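Long-range contact in putative glycosyltransferase (GalT1) (Streptococcus parasanguinis, PDB 4PHR), which probably transfers sugar from a nucleotide donor through an N-terminal GT-D-type glycosyltransferase domain, which binds UDP here: residues A[62-67]-A[107-112]. Residues are numbered along the deposited sequence; the frame is centred on the assembly and turned at random.
Sequences QILQTK and NCCDAP
The Q65 amide hangs beside the end of helix 102-108. The backbone oxygen of C108 lies obliquely above one face of this flat group, 3.8 Å from Q65 NE2 and well off the amide plane, while C108 CB stands close to that plane, 4.0 Å beyond the same NE2. This is van der Waals contact, too long and too tilted to count as a bond. With CG anti to the carbonyl carbon (chi1 -57°) and the chain bent at chi2, Q65 turns back to bring its nitrogen here. The other flat group, the P112 ring, offers its CD end rather than a face: K67 arrives across it at about a right angle, with NZ 3.7 Å from P112 CD. D110 OD1 is 5.4 Å from K67 NZ, so the opposite charges are not in contact, though they may attract weakly.

Beneath this exposed edge the packing is apolar. L64 sends CD2 to C109 SG at 4.2 Å and to C108 CB at 4.4 Å, and both L64 and C109 also lean on L76 of strand 72-76; F34 covers L64 further. The L64 side chain is about 13 Å from the bound UDP, so the contact lies away from the nucleotide. The turn leaving helix 54-64 is held from within: T66 OG1 donates to I63 O at 2.7 Å, the same oxygen that takes T66 N, and both reach it from one face of its carbonyl plane.

The contact therefore joins the tails of helices 54-64 and 102-108; the segments 64-67 and 108-112 run 28° apart before the chain enters neighbouring parallel strands 72-76 and 115-116. It ties two helix ends beside L76 of the three-stranded parallel sheet 30-33, 72-76, 115-116, part of the alpha/beta architecture of this GT-D glycosyltransferase domain.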
# COMPACT_ATOMS: atom_id res chain seq x y z
N GLN A 62 -6.59 -10.26 -12.42
CA GLN A 62 -5.67 -11.37 -12.58
C GLN A 62 -4.77 -11.54 -11.36
O GLN A 62 -4.54 -12.64 -10.87
CB GLN A 62 -4.81 -11.17 -13.83
CG GLN A 62 -5.58 -11.24 -15.13
CD GLN A 62 -4.74 -10.84 -16.31
OE1 GLN A 62 -3.77 -10.08 -16.18
NE2 GLN A 62 -5.10 -11.36 -17.47
N ILE A 63 -4.25 -10.43 -10.86
CA ILE A 63 -3.34 -10.47 -9.72
C ILE A 63 -4.04 -11.01 -8.48
O ILE A 63 -3.48 -11.81 -7.73
CB ILE A 63 -2.69 -9.09 -9.47
CG1 ILE A 63 -1.84 -8.69 -10.68
CG2 ILE A 63 -1.86 -9.12 -8.19
CD1 ILE A 63 -1.59 -7.20 -10.79
N LEU A 64 -5.30 -10.62 -8.29
CA LEU A 64 -6.06 -11.06 -7.13
C LEU A 64 -6.24 -12.58 -7.11
O LEU A 64 -6.42 -13.18 -6.05
CB LEU A 64 -7.42 -10.36 -7.08
CG LEU A 64 -8.32 -10.70 -5.90
CD1 LEU A 64 -7.64 -10.33 -4.59
CD2 LEU A 64 -9.65 -9.98 -6.04
N GLN A 65 -6.19 -13.20 -8.29
CA GLN A 65 -6.35 -14.66 -8.40
C GLN A 65 -5.07 -15.42 -8.06
O GLN A 65 -5.10 -16.65 -7.90
CB GLN A 65 -6.83 -15.04 -9.81
CG GLN A 65 -8.12 -14.37 -10.22
CD GLN A 65 -9.30 -14.80 -9.37
OE1 GLN A 65 -9.42 -15.97 -9.01
NE2 GLN A 65 -10.19 -13.86 -9.06
N THR A 66 -3.96 -14.71 -7.96
CA THR A 66 -2.66 -15.32 -7.65
C THR A 66 -2.64 -15.84 -6.23
O THR A 66 -3.00 -15.12 -5.30
CB THR A 66 -1.51 -14.30 -7.77
OG1 THR A 66 -1.68 -13.50 -8.94
CG2 THR A 66 -0.17 -15.02 -7.83
N LYS A 67 -2.19 -17.08 -6.06
CA LYS A 67 -2.06 -17.64 -4.73
C LYS A 67 -0.91 -16.97 -3.98
O LYS A 67 0.11 -16.64 -4.57
CB LYS A 67 -1.82 -19.15 -4.82
CG LYS A 67 -2.34 -19.94 -3.64
CD LYS A 67 -3.86 -20.02 -3.65
CE LYS A 67 -4.33 -21.46 -3.65
NZ LYS A 67 -5.82 -21.57 -3.58
N ASN A 107 -16.96 -14.46 -3.84
CA ASN A 107 -16.70 -15.30 -5.00
C ASN A 107 -15.27 -15.26 -5.53
O ASN A 107 -14.76 -16.26 -6.03
CB ASN A 107 -17.69 -14.96 -6.13
CG ASN A 107 -19.12 -15.35 -5.78
OD1 ASN A 107 -19.37 -16.45 -5.30
ND2 ASN A 107 -20.06 -14.43 -6.01
N CYS A 108 -14.61 -14.11 -5.40
CA CYS A 108 -13.28 -13.95 -5.97
C CYS A 108 -12.16 -14.14 -4.95
O CYS A 108 -10.99 -14.30 -5.32
CB CYS A 108 -13.15 -12.58 -6.65
SG CYS A 108 -14.33 -12.30 -8.00
N CYS A 109 -12.50 -14.14 -3.67
CA CYS A 109 -11.50 -14.21 -2.60
C CYS A 109 -11.55 -15.52 -1.81
O CYS A 109 -11.87 -15.53 -0.63
CB CYS A 109 -11.65 -13.02 -1.66
SG CYS A 109 -11.44 -11.42 -2.50
N ASP A 110 -11.20 -16.62 -2.47
CA ASP A 110 -11.34 -17.94 -1.86
C ASP A 110 -10.03 -18.60 -1.44
O ASP A 110 -10.00 -19.79 -1.12
CB ASP A 110 -12.13 -18.87 -2.78
CG ASP A 110 -11.54 -18.95 -4.17
OD1 ASP A 110 -10.34 -18.64 -4.33
OD2 ASP A 110 -12.27 -19.33 -5.11
N ALA A 111 -8.94 -17.84 -1.44
CA ALA A 111 -7.64 -18.37 -1.03
C ALA A 111 -7.68 -18.79 0.44
O ALA A 111 -8.49 -18.29 1.22
CB ALA A 111 -6.54 -17.35 -1.27
N PRO A 112 -6.79 -19.72 0.84
CA PRO A 112 -6.73 -20.17 2.23
C PRO A 112 -6.42 -19.05 3.22
O PRO A 112 -6.89 -19.08 4.36
CB PRO A 112 -5.62 -21.23 2.22
CG PRO A 112 -4.86 -21.00 0.95
CD PRO A 112 -5.86 -20.47 -0.03